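Local coordinates for Lmo2445 protein (Listeria monocytogenes EGD-e, PDB 5HZL), which is of unknown function but, as a secreted, calcium-binding internalin-like leucine-rich repeat protein, may take part in protein recognition or adhesion, at residues A23-A28 against L72-F77; T204-P209 against D293-I298. One frame throughout, in Å; residues are numbered along the deposited sequence.

Overall arrangement
The two contacts sit at opposite ends of an elongated chain, their centres 45 Å apart and their nearest atoms about 32 Å apart, with the leucine-rich repeats between them. Interaction 1 is largely buried and joins the N-terminal helical cap to the loop leading into strand 82-84; aromatic rings, aliphatic carbons and one side-chain amide do the work. Interaction 2 is partly buried and pairs the edge strand 203-212 with strand 290-298 in the C-terminal domain, where two backbone bonds set the register and prolines interrupt the ladder. They share no helix or strand. Phenylalanines serve both, F24 with F77 in one and F294 with a tyrosine in the other.

Interaction 1 (A23-A28 against L72-F77); sequences AFPVEA and LNNEVF. With CA (calcium ion), chain B.
A buried glutamate serves here as an apolar neighbour: E75 lays its CG against the ring of F24, 3.4 Å from CZ. This is the seam between the helical cap of an internalin-like N terminus and the leucine-rich repeat region, where the end of helix 20-23 meets the loop running from helix 66-70 toward strand 82-84. The E75 chain bends at chi2 (-60°), and the carboxylate plane stands 81° from the ring of F24, its OE2 approaching A23 CB at 3.7 Å. A small alanine suits this place: its CB rests over one face of F24, toward the rim, and also approaches E75 OE2.

F24 itself reaches toward F77, tip to tip, with the two CZ atoms 3.5 Å apart. The rings are nearly parallel, but slid so far that they barely overlap, and their centroids are 5.6 Å apart. L72 O lies near the plane of the F24 ring, at the edge by CE1, while L51 and I33 add to the apolar surroundings of F77.

The one hydrogen bond between the segments ties a side chain to the main chain: N74 ND2 donates to A23 O at 2.8 Å, close to its own amide plane. F24 is the first residue to leave helical geometry, and the amide of N74 suits the A23 carbonyl at that helix end because it brings an N-H to it. P25 then centres an inverse gamma turn, which its ring-restricted phi suits, and V26 takes the N-cap position of helix 27-36. E27 starts with CG anti to its backbone N and runs on extended, chi2 -179°, to the calcium ion, which its OE2 binds at 2.6 Å; E31 OE2 binds the same ion.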
loop_
_atom_site.group_PDB
_atom_site.type_symbol
_atom_site.label_atom_id
_atom_site.label_comp_id
_atom_site.label_asym_id
_atom_site.label_seq_id
_atom_site.Cartn_x
_atom_site.Cartn_y
_atom_site.Cartn_z
ATOM N N ALA A 23 13.779 21.671 -19.347
ATOM C CA ALA A 23 14.188 20.449 -18.654
ATOM C C ALA A 23 12.986 19.708 -18.056
ATOM O O ALA A 23 12.885 18.483 -18.155
ATOM C CB ALA A 23 15.206 20.768 -17.557
ATOM N N PHE A 24 12.079 20.464 -17.441
ATOM C CA PHE A 24 10.911 19.878 -16.794
ATOM C C PHE A 24 9.670 20.644 -17.247
ATOM O O PHE A 24 9.282 21.596 -16.600
ATOM C CB PHE A 24 11.095 19.954 -15.277
ATOM C CG PHE A 24 12.455 19.490 -14.800
ATOM C CD1 PHE A 24 12.770 18.140 -14.739
ATOM C CD2 PHE A 24 13.416 20.414 -14.397
ATOM C CE1 PHE A 24 14.015 17.715 -14.300
ATOM C CE2 PHE A 24 14.666 19.996 -13.942
ATOM C CZ PHE A 24 14.964 18.641 -13.893
ATOM N N PRO A 25 9.050 20.233 -18.372
ATOM C CA PRO A 25 7.893 20.946 -18.913
ATOM C C PRO A 25 6.506 20.690 -18.290
ATOM O O PRO A 25 5.554 20.358 -18.991
ATOM C CB PRO A 25 7.948 20.602 -20.417
ATOM C CG PRO A 25 8.627 19.305 -20.482
ATOM C CD PRO A 25 9.557 19.223 -19.318
ATOM N N VAL A 26 6.410 20.875 -16.981
ATOM C CA VAL A 26 5.178 20.746 -16.228
ATOM C C VAL A 26 5.252 21.960 -15.314
ATOM O O VAL A 26 6.150 22.026 -14.459
ATOM C CB VAL A 26 5.120 19.445 -15.406
ATOM C CG1 VAL A 26 3.900 19.432 -14.497
ATOM C CG2 VAL A 26 5.118 18.228 -16.317
ATOM N N GLU A 27 4.333 22.914 -15.508
ATOM C CA GLU A 27 4.293 24.171 -14.725
ATOM C C GLU A 27 4.675 24.022 -13.237
ATOM O O GLU A 27 5.691 24.579 -12.785
ATOM C CB GLU A 27 2.911 24.841 -14.849
ATOM C CG GLU A 27 2.778 26.162 -14.090
ATOM C CD GLU A 27 1.394 26.795 -14.198
ATOM O OE1 GLU A 27 0.532 26.320 -14.983
ATOM O OE2 GLU A 27 1.178 27.792 -13.476
ATOM N N ALA A 28 3.858 23.251 -12.515
ATOM C CA ALA A 28 4.031 23.009 -11.086
ATOM C C ALA A 28 5.419 22.522 -10.684
ATOM O O ALA A 28 5.978 23.000 -9.696
ATOM C CB ALA A 28 2.991 22.015 -10.617
ATOM N N LEU A 72 10.723 14.213 -14.188
ATOM C CA LEU A 72 11.937 14.250 -13.352
ATOM C C LEU A 72 13.078 13.413 -13.960
ATOM O O LEU A 72 14.265 13.748 -13.787
ATOM C CB LEU A 72 11.643 13.799 -11.920
ATOM C CG LEU A 72 10.728 14.713 -11.094
ATOM C CD1 LEU A 72 10.354 14.072 -9.763
ATOM C CD2 LEU A 72 11.358 16.083 -10.858
ATOM N N ASN A 73 12.717 12.342 -14.674
ATOM C CA ASN A 73 13.702 11.505 -15.367
ATOM C C ASN A 73 14.450 12.200 -16.518
ATOM O O ASN A 73 15.363 11.611 -17.102
ATOM C CB ASN A 73 13.066 10.199 -15.829
ATOM C CG ASN A 73 12.766 9.274 -14.673
ATOM O OD1 ASN A 73 13.570 9.155 -13.753
ATOM N ND2 ASN A 73 11.634 8.585 -14.726
ATOM N N ASN A 74 14.067 13.436 -16.840
ATOM C CA ASN A 74 14.776 14.211 -17.861
ATOM C C ASN A 74 16.133 14.647 -17.364
ATOM O O ASN A 74 16.909 15.152 -18.140
ATOM C CB ASN A 74 14.002 15.455 -18.306
ATOM C CG ASN A 74 12.763 15.123 -19.120
ATOM O OD1 ASN A 74 12.476 13.959 -19.412
ATOM N ND2 ASN A 74 12.019 16.156 -19.499
ATOM N N GLU A 75 16.407 14.486 -16.075
ATOM C CA GLU A 75 17.701 14.851 -15.518
ATOM C C GLU A 75 18.078 13.895 -14.391
ATOM O O GLU A 75 17.353 12.952 -14.087
ATOM C CB GLU A 75 17.682 16.296 -14.992
ATOM C CG GLU A 75 17.281 17.371 -15.998
ATOM C CD GLU A 75 18.188 17.458 -17.218
ATOM O OE1 GLU A 75 19.322 16.910 -17.225
ATOM O OE2 GLU A 75 17.745 18.100 -18.182
ATOM N N VAL A 76 19.230 14.151 -13.791
ATOM C CA VAL A 76 19.745 13.362 -12.690
ATOM C C VAL A 76 20.064 14.304 -11.527
ATOM O O VAL A 76 20.918 15.186 -11.664
ATOM C CB VAL A 76 21.040 12.618 -13.106
ATOM C CG1 VAL A 76 21.653 11.885 -11.915
ATOM C CG2 VAL A 76 20.765 11.660 -14.257
ATOM N N PHE A 77 19.371 14.122 -10.399
ATOM C CA PHE A 77 19.596 14.915 -9.194
ATOM C C PHE A 77 20.533 14.025 -8.395
ATOM O O PHE A 77 20.108 13.343 -7.480
ATOM C CB PHE A 77 18.286 15.143 -8.457
ATOM C CG PHE A 77 17.247 15.880 -9.254
ATOM C CD1 PHE A 77 16.437 15.204 -10.165
ATOM C CD2 PHE A 77 17.039 17.252 -9.062
ATOM C CE1 PHE A 77 15.462 15.887 -10.891
ATOM C CE2 PHE A 77 16.068 17.938 -9.783
ATOM C CZ PHE A 77 15.278 17.257 -10.699
HETATM CA CA CA B . 1.820 28.666 -11.131
#

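Interaction 2 (T204-P209 against D293-I298); sequences TATYPP and DFPVTI
D293 grips the strand beside it from both ends of its backbone: D293 N donates to A205 O, and D293 O accepts from Y207 N, each at 2.8 Å. Straddling T206 in this way is the parallel beta bridge, here joining edge strand 203-212 to strand 290-298 in the mixed sheet of the E-set-like C-terminal domain. T206 and D293 share a face of the sheet, where T206 CG2 lies 4.0 Å from D293 CB.

Y207 and F294 lie side by side, pointing the same way. Both carry CG beside the backbone N, anti to the carbonyl carbon (chi1 -77° and -53°), which starts the side chains off alike. F294 CE1 sits over the centre of the Y207 ring, 3.3 Å above its plane, with the ring planes inclined at 39°. Further out, Y207 OH is hydrogen-bonded to F221 O, anchoring the tyrosine's far end, while I279 of strand 273-281 packs against F294.

Beyond the bridge the ladder is interrupted at the prolines and resumes at T210, whose backbone bonds to P295. P295 lacks an N-H, and its CD approaches Y207 O at 3.2 Å. P295 O also receives a CA-H...O contact from P209 CA at 3.4 Å.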
loop_
_atom_site.group_PDB
_atom_site.type_symbol
_atom_site.label_atom_id
_atom_site.label_comp_id
_atom_site.label_asym_id
_atom_site.label_seq_id
_atom_site.Cartn_x
_atom_site.Cartn_y
_atom_site.Cartn_z
ATOM N N THR A 204 -10.271 -5.065 7.050
ATOM C CA THR A 204 -11.704 -5.162 6.745
ATOM C C THR A 204 -11.930 -5.314 5.271
ATOM O O THR A 204 -11.245 -4.680 4.490
ATOM C CB THR A 204 -12.455 -3.913 7.225
ATOM O OG1 THR A 204 -12.011 -2.759 6.487
ATOM C CG2 THR A 204 -12.203 -3.711 8.709
ATOM N N ALA A 205 -12.890 -6.138 4.876
ATOM C CA ALA A 205 -13.142 -6.328 3.456
ATOM C C ALA A 205 -14.538 -6.777 3.142
ATOM O O ALA A 205 -15.111 -7.580 3.858
ATOM C CB ALA A 205 -12.150 -7.335 2.887
ATOM N N THR A 206 -15.073 -6.241 2.058
ATOM C CA THR A 206 -16.395 -6.604 1.578
ATOM C C THR A 206 -16.151 -7.444 0.331
ATOM O O THR A 206 -15.635 -6.947 -0.673
ATOM C CB THR A 206 -17.215 -5.350 1.255
ATOM O OG1 THR A 206 -17.179 -4.483 2.392
ATOM C CG2 THR A 206 -18.661 -5.706 0.899
ATOM N N TYR A 207 -16.491 -8.725 0.411
ATOM C CA TYR A 207 -16.297 -9.656 -0.718
ATOM C C TYR A 207 -17.260 -9.405 -1.870
ATOM O O TYR A 207 -18.268 -8.724 -1.709
ATOM C CB TYR A 207 -16.402 -11.123 -0.251
ATOM C CG TYR A 207 -15.176 -11.660 0.490
ATOM C CD1 TYR A 207 -14.749 -11.090 1.686
ATOM C CD2 TYR A 207 -14.475 -12.773 0.012
ATOM C CE1 TYR A 207 -13.643 -11.593 2.370
ATOM C CE2 TYR A 207 -13.370 -13.283 0.689
ATOM C CZ TYR A 207 -12.958 -12.690 1.866
ATOM O OH TYR A 207 -11.875 -13.170 2.559
ATOM N N PRO A 208 -16.925 -9.912 -3.063
ATOM C CA PRO A 208 -17.877 -9.711 -4.161
ATOM C C PRO A 208 -19.226 -10.358 -3.817
ATOM O O PRO A 208 -19.248 -11.332 -3.083
ATOM C CB PRO A 208 -17.191 -10.408 -5.345
ATOM C CG PRO A 208 -15.730 -10.304 -5.041
ATOM C CD PRO A 208 -15.605 -10.379 -3.547
ATOM N N PRO A 209 -20.341 -9.824 -4.332
ATOM C CA PRO A 209 -21.637 -10.427 -3.992
ATOM C C PRO A 209 -21.842 -11.760 -4.698
ATOM O O PRO A 209 -21.260 -11.977 -5.755
ATOM C CB PRO A 209 -22.648 -9.385 -4.483
ATOM C CG PRO A 209 -21.960 -8.676 -5.590
ATOM C CD PRO A 209 -20.477 -8.751 -5.337
ATOM N N ASP A 293 -17.292 -8.706 5.236
ATOM C CA ASP A 293 -18.686 -8.744 4.756
ATOM C C ASP A 293 -18.861 -9.566 3.485
ATOM O O ASP A 293 -18.016 -9.552 2.585
ATOM C CB ASP A 293 -19.246 -7.337 4.507
ATOM C CG ASP A 293 -19.528 -6.563 5.788
ATOM O OD1 ASP A 293 -19.281 -7.074 6.907
ATOM O OD2 ASP A 293 -20.020 -5.420 5.657
ATOM N N PHE A 294 -19.992 -10.260 3.416
ATOM C CA PHE A 294 -20.326 -11.119 2.297
ATOM C C PHE A 294 -21.747 -10.803 1.864
ATOM O O PHE A 294 -22.681 -11.246 2.515
ATOM C CB PHE A 294 -20.198 -12.580 2.736
ATOM C CG PHE A 294 -18.864 -12.899 3.344
ATOM C CD1 PHE A 294 -17.784 -13.231 2.544
ATOM C CD2 PHE A 294 -18.678 -12.840 4.711
ATOM C CE1 PHE A 294 -16.544 -13.515 3.097
ATOM C CE2 PHE A 294 -17.442 -13.125 5.275
ATOM C CZ PHE A 294 -16.372 -13.459 4.472
ATOM N N PRO A 295 -21.921 -9.988 0.800
ATOM C CA PRO A 295 -23.285 -9.696 0.329
ATOM C C PRO A 295 -23.863 -10.954 -0.318
ATOM O O PRO A 295 -23.222 -11.560 -1.178
ATOM C CB PRO A 295 -23.088 -8.580 -0.706
ATOM C CG PRO A 295 -21.701 -8.080 -0.506
ATOM C CD PRO A 295 -20.912 -9.219 0.052
ATOM N N VAL A 296 -25.055 -11.353 0.108
ATOM C CA VAL A 296 -25.685 -12.558 -0.411
ATOM C C VAL A 296 -27.158 -12.371 -0.745
ATOM O O VAL A 296 -27.885 -11.667 -0.045
ATOM C CB VAL A 296 -25.549 -13.712 0.608
ATOM C CG1 VAL A 296 -26.249 -14.983 0.113
ATOM C CG2 VAL A 296 -24.076 -13.997 0.876
ATOM N N THR A 297 -27.570 -13.015 -1.835
ATOM C CA THR A 297 -28.947 -13.010 -2.301
ATOM C C THR A 297 -29.390 -14.458 -2.221
ATOM O O THR A 297 -28.793 -15.322 -2.862
ATOM C CB THR A 297 -29.060 -12.507 -3.747
ATOM O OG1 THR A 297 -28.534 -11.178 -3.816
ATOM C CG2 THR A 297 -30.514 -12.511 -4.213
ATOM N N ILE A 298 -30.415 -14.715 -1.415
ATOM C CA ILE A 298 -30.953 -16.050 -1.235
ATOM C C ILE A 298 -32.239 -16.147 -2.063
ATOM O O ILE A 298 -33.108 -15.273 -1.947
ATOM C CB ILE A 298 -31.237 -16.320 0.256
ATOM C CG1 ILE A 298 -29.965 -16.134 1.079
ATOM C CG2 ILE A 298 -31.746 -17.738 0.468
ATOM C CD1 ILE A 298 -30.163 -16.308 2.568
#